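Local coordinates for phosphate-specific transport system accessory protein PhoU homolog (Pseudomonas aeruginosa, PDB 4Q25) that probably takes part in regulating phosphate uptake, as a homodimeric, all-helical accessory protein of the phosphate-specific transport system, at residues Q13-H25 / I76-I90. Residues are numbered along the deposited sequence; the frame is centred on the assembly and turned at random.
Sequences QQFNAELEDVRSH and ILARRQPAASDLRLI
Phe15 and Leu19, one turn apart on helix 15-45, both carry CG trans to the backbone N (chi1 177° in each), and this swings their ends onto 76-90. Glu18 differs: its CG lies between the backbone N and the carbonyl carbon (chi1 62°), and the chain then runs on extended past Ile76 to Arg79. Ile76, in the last turn of helix 59-78, is a knob in a hole formed by Phe15, Glu18, Leu19 and Val22. Ile76 CD1 lies 3.6 Å from Glu18 O and 3.8 Å from Val22 CG1. Ile76 CG1 lies 3.6 Å from Glu18 OE2. The Phe15 ring crosses the Ile76 side chain at about a right angle and turns its edge to Ile76 O. The ring sits too close to Ile76 CG2 in the model, so its exact placement is doubtful. Asp86 OD2 is also at this ring's edge, 4.2 Å from Phe15 CE2.

Glu18 and Arg79 form a salt bridge, Glu18 OE2 to Arg79 NE at 3.2 Å. The hydrogen bond within it is weak and bent, and the carboxylate and guanidinium planes are steeply turned against each other. Farther along, Leu19 and Leu89 point tip to tip, though the closeness of their methyls is doubtful. Ile90 CD1 stands 4.2 Å from Leu19 CD1. Phe148 of helix 127-149 and Leu218 of helix 188-220 also touch Leu89. Leu87 of the second subunit packs on Leu77 and Ala78.

The short segments of helices 15-45 and 84-120 run in the same general direction, inclined by 28°. The 79-83 loop links helix 59-78 to helix 84-120, and helix 15-45 packs against both at one end of the PhoU helix bundle, with knobs-into-holes packing at Ile76.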
ATOM      1  N   GLN A  13     -20.993  28.976  -3.602  1.00102.72           N
ATOM      2  CA  GLN A  13     -21.600  29.110  -4.894  1.00106.73           C
ATOM      3  C   GLN A  13     -20.707  30.086  -5.598  1.00103.11           C
ATOM      4  O   GLN A  13     -20.999  30.548  -6.703  1.00100.12           O
ATOM      5  CB  GLN A  13     -23.071  29.575  -4.793  1.00110.03           C
ATOM      6  CG  GLN A  13     -23.330  31.059  -4.521  1.00106.46           C
ATOM      7  CD  GLN A  13     -24.816  31.394  -4.496  1.00 96.86           C
ATOM      8  OE1 GLN A  13     -25.375  31.703  -3.448  1.00 88.22           O
ATOM      9  NE2 GLN A  13     -25.465  31.326  -5.658  1.00 95.62           N
ATOM     10  N   GLN A  14     -19.609  30.404  -4.922  1.00101.15           N
ATOM     11  CA  GLN A  14     -18.262  30.083  -5.361  1.00 99.49           C
ATOM     12  C   GLN A  14     -17.505  29.029  -4.538  1.00100.99           C
ATOM     13  O   GLN A  14     -16.329  28.799  -4.765  1.00101.87           O
ATOM     14  CB  GLN A  14     -17.462  31.373  -5.427  1.00100.90           C
ATOM     15  CG  GLN A  14     -17.958  32.313  -6.517  1.00102.87           C
ATOM     16  CD  GLN A  14     -17.224  33.641  -6.558  1.00100.50           C
ATOM     17  OE1 GLN A  14     -16.676  34.081  -5.559  1.00 95.72           O
ATOM     18  NE2 GLN A  14     -17.205  34.279  -7.724  1.00 95.64           N
ATOM     19  N   PHE A  15     -18.163  28.388  -3.587  1.00 94.24           N
ATOM     20  CA  PHE A  15     -17.565  27.266  -2.899  1.00 88.36           C
ATOM     21  C   PHE A  15     -17.485  26.149  -3.879  1.00 88.52           C
ATOM     22  O   PHE A  15     -16.700  25.234  -3.756  1.00 75.87           O
ATOM     23  CB  PHE A  15     -18.434  26.792  -1.754  1.00 87.27           C
ATOM     24  CG  PHE A  15     -17.891  25.593  -1.062  1.00 93.02           C
ATOM     25  CD1 PHE A  15     -16.889  25.711  -0.133  1.00 92.18           C
ATOM     26  CD2 PHE A  15     -18.400  24.343  -1.329  1.00 94.97           C
ATOM     27  CE1 PHE A  15     -16.409  24.602   0.522  1.00 98.10           C
ATOM     28  CE2 PHE A  15     -17.916  23.235  -0.684  1.00 91.81           C
ATOM     29  CZ  PHE A  15     -16.917  23.361   0.240  1.00 99.00           C
ATOM     30  N   ASN A  16     -18.360  26.220  -4.846  1.00 88.39           N
ATOM     31  CA  ASN A  16     -18.424  25.171  -5.857  1.00 86.08           C
ATOM     32  C   ASN A  16     -17.461  25.416  -7.024  1.00 79.02           C
ATOM     33  O   ASN A  16     -17.302  24.556  -7.885  1.00 79.89           O
ATOM     34  CB  ASN A  16     -19.859  25.014  -6.355  1.00 84.79           C
ATOM     35  CG  ASN A  16     -20.834  24.817  -5.218  1.00 88.31           C
ATOM     36  OD1 ASN A  16     -21.725  25.643  -4.996  1.00 95.35           O
ATOM     37  ND2 ASN A  16     -20.649  23.743  -4.463  1.00 82.28           N
ATOM     38  N   ALA A  17     -16.836  26.590  -7.060  1.00 72.28           N
ATOM     39  CA  ALA A  17     -15.719  26.811  -7.959  1.00 71.39           C
ATOM     40  C   ALA A  17     -14.530  26.075  -7.366  1.00 69.09           C
ATOM     41  O   ALA A  17     -13.970  25.197  -7.998  1.00 63.06           O
ATOM     42  CB  ALA A  17     -15.401  28.289  -8.114  1.00 71.67           C
ATOM     43  N   GLU A  18     -14.170  26.417  -6.133  1.00 67.86           N
ATOM     44  CA  GLU A  18     -12.999  25.832  -5.513  1.00 63.65           C
ATOM     45  C   GLU A  18     -13.134  24.306  -5.395  1.00 60.73           C
ATOM     46  O   GLU A  18     -12.138  23.590  -5.377  1.00 56.80           O
ATOM     47  CB  GLU A  18     -12.665  26.518  -4.174  1.00 71.47           C
ATOM     48  CG  GLU A  18     -13.715  26.422  -3.078  1.00 75.97           C
ATOM     49  CD  GLU A  18     -13.383  27.303  -1.877  1.00 82.20           C
ATOM     50  OE1 GLU A  18     -13.157  28.529  -2.088  1.00 72.68           O
ATOM     51  OE2 GLU A  18     -13.356  26.772  -0.733  1.00 72.96           O
ATOM     52  N   LEU A  19     -14.345  23.828  -5.293  1.00 57.55           N
ATOM     53  CA  LEU A  19     -14.652  22.434  -5.404  1.00 57.14           C
ATOM     54  C   LEU A  19     -14.398  21.786  -6.760  1.00 64.47           C
ATOM     55  O   LEU A  19     -14.050  20.637  -6.836  1.00 61.26           O
ATOM     56  CB  LEU A  19     -16.079  22.235  -4.987  1.00 65.37           C
ATOM     57  CG  LEU A  19     -16.627  20.840  -5.097  1.00 73.88           C
ATOM     58  CD1 LEU A  19     -15.854  19.927  -4.167  1.00 82.17           C
ATOM     59  CD2 LEU A  19     -18.104  20.847  -4.770  1.00 76.11           C
ATOM     60  N   GLU A  20     -14.661  22.489  -7.839  1.00 56.74           N
ATOM     61  CA  GLU A  20     -14.350  21.966  -9.159  1.00 63.12           C
ATOM     62  C   GLU A  20     -12.842  22.003  -9.358  1.00 54.87           C
ATOM     63  O   GLU A  20     -12.306  21.117  -9.976  1.00 54.95           O
ATOM     64  CB  GLU A  20     -15.054  22.747 -10.287  1.00 67.26           C
ATOM     65  CG  GLU A  20     -16.579  22.640 -10.288  1.00 74.15           C
ATOM     66  CD  GLU A  20     -17.123  21.343 -10.873  1.00 80.60           C
ATOM     67  OE1 GLU A  20     -18.007  21.424 -11.761  1.00 85.03           O
ATOM     68  OE2 GLU A  20     -16.693  20.249 -10.440  1.00 79.36           O
ATOM     69  N   ASP A  21     -12.181  23.035  -8.848  1.00 52.96           N
ATOM     70  CA  ASP A  21     -10.726  23.144  -8.908  1.00 57.32           C
ATOM     71  C   ASP A  21      -9.979  21.963  -8.273  1.00 55.72           C
ATOM     72  O   ASP A  21      -8.968  21.515  -8.801  1.00 57.35           O
ATOM     73  CB  ASP A  21     -10.261  24.422  -8.223  1.00 61.61           C
ATOM     74  CG  ASP A  21     -10.271  25.596  -9.150  1.00 67.68           C
ATOM     75  OD1 ASP A  21     -11.237  25.715  -9.936  1.00 72.72           O
ATOM     76  OD2 ASP A  21      -9.299  26.375  -9.110  1.00 69.03           O
ATOM     77  N   VAL A  22     -10.469  21.484  -7.139  1.00 50.15           N
ATOM     78  CA  VAL A  22      -9.864  20.346  -6.466  1.00 55.07           C
ATOM     79  C   VAL A  22     -10.259  19.039  -7.166  1.00 49.11           C
ATOM     80  O   VAL A  22      -9.529  18.062  -7.134  1.00 48.97           O
ATOM     81  CB  VAL A  22     -10.212  20.295  -4.949  1.00 53.44           C
ATOM     82  CG1 VAL A  22     -11.654  19.903  -4.720  1.00 52.15           C
ATOM     83  CG2 VAL A  22      -9.309  19.309  -4.230  1.00 55.33           C
ATOM     84  N   ARG A  23     -11.410  19.022  -7.800  1.00 46.04           N
ATOM     85  CA  ARG A  23     -11.794  17.869  -8.593  1.00 52.02           C
ATOM     86  C   ARG A  23     -10.847  17.764  -9.789  1.00 52.82           C
ATOM     87  O   ARG A  23     -10.376  16.689 -10.107  1.00 51.80           O
ATOM     88  CB  ARG A  23     -13.231  17.994  -9.070  1.00 54.11           C
ATOM     89  CG  ARG A  23     -13.993  16.693  -9.080  1.00 62.99           C
ATOM     90  CD  ARG A  23     -15.455  16.915  -9.460  1.00 64.27           C
ATOM     91  NE  ARG A  23     -15.524  17.304 -10.865  1.00 65.25           N
ATOM     92  CZ  ARG A  23     -15.864  16.501 -11.867  1.00 70.96           C
ATOM     93  NH1 ARG A  23     -16.230  15.231 -11.644  1.00 73.02           N
ATOM     94  NH2 ARG A  23     -15.866  16.984 -13.106  1.00 70.38           N
ATOM     95  N   SER A  24     -10.544  18.892 -10.421  1.00 49.80           N
ATOM     96  CA  SER A  24      -9.742  18.894 -11.632  1.00 53.38           C
ATOM     97  C   SER A  24      -8.270  18.650 -11.306  1.00 52.45           C
ATOM     98  O   SER A  24      -7.520  18.149 -12.141  1.00 56.41           O
ATOM     99  CB  SER A  24      -9.902  20.210 -12.409  1.00 56.17           C
ATOM    100  OG  SER A  24      -8.927  21.168 -12.017  1.00 62.15           O
ATOM    101  N   HIS A  25      -7.861  19.015 -10.098  1.00 49.41           N
ATOM    102  CA  HIS A  25      -6.519  18.701  -9.617  1.00 46.59           C
ATOM    103  C   HIS A  25      -6.346  17.200  -9.388  1.00 43.28           C
ATOM    104  O   HIS A  25      -5.330  16.651  -9.756  1.00 45.41           O
ATOM    105  CB  HIS A  25      -6.221  19.476  -8.354  1.00 51.11           C
ATOM    106  CG  HIS A  25      -6.139  20.955  -8.573  1.00 55.76           C
ATOM    107  ND1 HIS A  25      -6.506  21.876  -7.615  1.00 51.84           N
ATOM    108  CD2 HIS A  25      -5.760  21.670  -9.656  1.00 58.43           C
ATOM    109  CE1 HIS A  25      -6.329  23.095  -8.085  1.00 56.98           C
ATOM    110  NE2 HIS A  25      -5.882  22.998  -9.325  1.00 62.03           N
ATOM    111  N   ILE A  76     -10.981  23.906   1.989  1.00 49.88           N
ATOM    112  CA  ILE A  76     -12.339  23.907   1.597  1.00 50.22           C
ATOM    113  C   ILE A  76     -13.190  23.509   2.759  1.00 52.72           C
ATOM    114  O   ILE A  76     -14.194  24.107   2.997  1.00 59.64           O
ATOM    115  CB  ILE A  76     -12.613  22.890   0.481  1.00 53.43           C
ATOM    116  CG1 ILE A  76     -12.179  23.413  -0.857  1.00 56.17           C
ATOM    117  CG2 ILE A  76     -14.090  22.595   0.360  1.00 50.23           C
ATOM    118  CD1 ILE A  76     -12.314  22.389  -1.947  1.00 55.33           C
ATOM    119  N   LEU A  77     -12.808  22.483   3.480  1.00 50.25           N
ATOM    120  CA  LEU A  77     -13.628  22.018   4.574  1.00 48.09           C
ATOM    121  C   LEU A  77     -13.703  23.041   5.688  1.00 50.74           C
ATOM    122  O   LEU A  77     -14.699  23.186   6.340  1.00 53.07           O
ATOM    123  CB  LEU A  77     -13.148  20.685   5.097  1.00 47.57           C
ATOM    124  CG  LEU A  77     -13.549  19.436   4.334  1.00 50.72           C
ATOM    125  CD1 LEU A  77     -13.106  18.200   5.052  1.00 46.86           C
ATOM    126  CD2 LEU A  77     -15.032  19.354   4.067  1.00 56.66           C
ATOM    127  N   ALA A  78     -12.603  23.724   5.908  1.00 49.53           N
ATOM    128  CA  ALA A  78     -12.483  24.665   6.970  1.00 56.48           C
ATOM    129  C   ALA A  78     -13.519  25.709   6.770  1.00 56.57           C
ATOM    130  O   ALA A  78     -14.115  26.140   7.719  1.00 54.42           O
ATOM    131  CB  ALA A  78     -11.117  25.282   6.985  1.00 54.21           C
ATOM    132  N   ARG A  79     -13.832  26.102   5.550  1.00 63.71           N
ATOM    133  CA  ARG A  79     -14.888  27.090   5.335  1.00 76.26           C
ATOM    134  C   ARG A  79     -16.268  26.467   5.383  1.00 78.59           C
ATOM    135  O   ARG A  79     -16.907  26.269   4.383  1.00 70.06           O
ATOM    136  CB  ARG A  79     -14.751  27.764   3.988  1.00 75.92           C
ATOM    137  CG  ARG A  79     -13.341  28.124   3.611  1.00 79.29           C
ATOM    138  CD  ARG A  79     -13.335  28.556   2.171  1.00 83.08           C
ATOM    139  NE  ARG A  79     -12.017  28.450   1.577  1.00 86.68           N
ATOM    140  CZ  ARG A  79     -11.084  29.376   1.694  1.00 88.01           C
ATOM    141  NH1 ARG A  79     -11.332  30.468   2.392  1.00 89.90           N
ATOM    142  NH2 ARG A  79      -9.905  29.209   1.126  1.00 88.52           N
ATOM    143  N   ARG A  80     -16.693  26.158   6.591  1.00 91.93           N
ATOM    144  CA  ARG A  80     -18.083  26.150   6.987  1.00 95.78           C
ATOM    145  C   ARG A  80     -18.537  24.782   6.535  1.00 84.04           C
ATOM    146  O   ARG A  80     -17.964  24.232   5.631  1.00 86.11           O
ATOM    147  CB  ARG A  80     -18.874  27.316   6.340  1.00105.11           C
ATOM    148  CG  ARG A  80     -18.482  28.731   6.812  1.00103.70           C
ATOM    149  CD  ARG A  80     -19.296  29.882   6.210  1.00101.49           C
ATOM    150  NE  ARG A  80     -18.819  31.199   6.652  1.00103.07           N
ATOM    151  CZ  ARG A  80     -19.256  32.375   6.207  1.00 98.39           C
ATOM    152  NH1 ARG A  80     -20.208  32.461   5.293  1.00 94.97           N
ATOM    153  NH2 ARG A  80     -18.743  33.487   6.698  1.00 98.14           N
ATOM    154  N   GLN A  81     -19.564  24.232   7.137  1.00 80.34           N
ATOM    155  CA  GLN A  81     -19.855  22.853   6.877  1.00 81.29           C
ATOM    156  C   GLN A  81     -20.433  22.611   5.493  1.00 84.40           C
ATOM    157  O   GLN A  81     -21.302  23.318   5.044  1.00 83.70           O
ATOM    158  CB  GLN A  81     -20.722  22.267   7.989  1.00 79.61           C
ATOM    159  CG  GLN A  81     -22.198  22.506   7.883  1.00 79.91           C
ATOM    160  CD  GLN A  81     -22.876  22.468   9.235  1.00 81.68           C
ATOM    161  OE1 GLN A  81     -23.178  23.500   9.809  1.00 78.53           O
ATOM    162  NE2 GLN A  81     -23.119  21.274   9.745  1.00 79.05           N
ATOM    163  N   PRO A  82     -19.930  21.575   4.835  1.00 87.64           N
ATOM    164  CA  PRO A  82     -20.395  21.115   3.544  1.00 84.00           C
ATOM    165  C   PRO A  82     -21.670  20.329   3.711  1.00 82.28           C
ATOM    166  O   PRO A  82     -21.883  19.705   4.717  1.00 86.13           O
ATOM    167  CB  PRO A  82     -19.321  20.123   3.200  1.00 84.36           C
ATOM    168  CG  PRO A  82     -18.917  19.657   4.560  1.00 80.07           C
ATOM    169  CD  PRO A  82     -18.979  20.876   5.438  1.00 82.64           C
ATOM    170  N   ALA A  83     -22.490  20.334   2.690  1.00 70.66           N
ATOM    171  CA  ALA A  83     -23.671  19.513   2.643  1.00 75.35           C
ATOM    172  C   ALA A  83     -23.227  18.098   2.460  1.00 70.95           C
ATOM    173  O   ALA A  83     -22.119  17.860   2.144  1.00 72.43           O
ATOM    174  CB  ALA A  83     -24.515  19.925   1.469  1.00 75.77           C
ATOM    175  N   ALA A  84     -24.118  17.154   2.635  1.00 73.01           N
ATOM    176  CA  ALA A  84     -23.778  15.750   2.672  1.00 73.11           C
ATOM    177  C   ALA A  84     -23.114  15.229   1.421  1.00 73.75           C
ATOM    178  O   ALA A  84     -22.217  14.432   1.502  1.00 71.38           O
ATOM    179  CB  ALA A  84     -25.033  14.944   2.935  1.00 73.51           C
ATOM    180  N   SER A  85     -23.585  15.650   0.269  1.00 73.67           N
ATOM    181  CA  SER A  85     -23.030  15.209  -0.987  1.00 71.09           C
ATOM    182  C   SER A  85     -21.647  15.788  -1.217  1.00 69.60           C
ATOM    183  O   SER A  85     -20.779  15.129  -1.722  1.00 70.27           O
ATOM    184  CB  SER A  85     -24.001  15.419  -2.142  1.00 66.52           C
ATOM    185  OG  SER A  85     -23.924  16.711  -2.666  1.00 66.78           O
ATOM    186  N   ASP A  86     -21.456  17.037  -0.854  1.00 68.65           N
ATOM    187  CA  ASP A  86     -20.151  17.645  -0.946  1.00 69.02           C
ATOM    188  C   ASP A  86     -19.179  16.999  -0.006  1.00 69.29           C
ATOM    189  O   ASP A  86     -18.022  16.846  -0.291  1.00 68.21           O
ATOM    190  CB  ASP A  86     -20.251  19.125  -0.701  1.00 71.67           C
ATOM    191  CG  ASP A  86     -21.114  19.772  -1.699  1.00 72.29           C
ATOM    192  OD1 ASP A  86     -21.564  19.039  -2.570  1.00 73.22           O
ATOM    193  OD2 ASP A  86     -21.361  20.974  -1.630  1.00 77.61           O
ATOM    194  N   LEU A  87     -19.648  16.649   1.157  1.00 64.41           N
ATOM    195  CA  LEU A  87     -18.761  16.034   2.066  1.00 63.02           C
ATOM    196  C   LEU A  87     -18.326  14.728   1.459  1.00 61.31           C
ATOM    197  O   LEU A  87     -17.197  14.368   1.526  1.00 59.74           O
ATOM    198  CB  LEU A  87     -19.422  15.837   3.404  1.00 58.89           C
ATOM    199  CG  LEU A  87     -18.527  15.084   4.346  1.00 61.46           C
ATOM    200  CD1 LEU A  87     -17.424  15.995   4.826  1.00 61.06           C
ATOM    201  CD2 LEU A  87     -19.326  14.538   5.493  1.00 63.80           C
ATOM    202  N   ARG A  88     -19.230  14.024   0.829  1.00 60.33           N
ATOM    203  CA  ARG A  88     -18.851  12.766   0.247  1.00 64.85           C
ATOM    204  C   ARG A  88     -17.763  12.989  -0.807  1.00 62.13           C
ATOM    205  O   ARG A  88     -16.865  12.209  -0.949  1.00 60.58           O
ATOM    206  CB  ARG A  88     -20.072  12.065  -0.323  1.00 68.24           C
ATOM    207  CG  ARG A  88     -21.060  11.607   0.725  1.00 64.77           C
ATOM    208  CD  ARG A  88     -21.875  10.424   0.269  1.00 64.31           C
ATOM    209  NE  ARG A  88     -22.504  10.653  -1.011  1.00 63.24           N
ATOM    210  CZ  ARG A  88     -23.634  11.304  -1.157  1.00 64.49           C
ATOM    211  NH1 ARG A  88     -24.225  11.803  -0.105  1.00 73.16           N
ATOM    212  NH2 ARG A  88     -24.151  11.485  -2.343  1.00 65.75           N
ATOM    213  N   LEU A  89     -17.857  14.077  -1.532  1.00 53.96           N
ATOM    214  CA  LEU A  89     -16.902  14.379  -2.594  1.00 57.83           C
ATOM    215  C   LEU A  89     -15.492  14.687  -2.080  1.00 57.74           C
ATOM    216  O   LEU A  89     -14.524  14.140  -2.583  1.00 58.36           O
ATOM    217  CB  LEU A  89     -17.387  15.537  -3.462  1.00 55.50           C
ATOM    218  CG  LEU A  89     -16.461  15.957  -4.611  1.00 61.02           C
ATOM    219  CD1 LEU A  89     -16.402  14.907  -5.721  1.00 62.50           C
ATOM    220  CD2 LEU A  89     -16.911  17.286  -5.176  1.00 59.83           C
ATOM    221  N   ILE A  90     -15.386  15.589  -1.114  1.00 58.16           N
ATOM    222  CA  ILE A  90     -14.112  15.886  -0.461  1.00 53.16           C
ATOM    223  C   ILE A  90     -13.491  14.612   0.128  1.00 54.62           C
ATOM    224  O   ILE A  90     -12.293  14.375   0.009  1.00 51.22           O
ATOM    225  CB  ILE A  90     -14.290  16.887   0.687  1.00 53.80           C
ATOM    226  CG1 ILE A  90     -14.812  18.221   0.167  1.00 53.05           C
ATOM    227  CG2 ILE A  90     -12.983  17.090   1.455  1.00 51.73           C
ATOM    228  CD1 ILE A  90     -13.815  18.969  -0.679  1.00 60.55           C
TER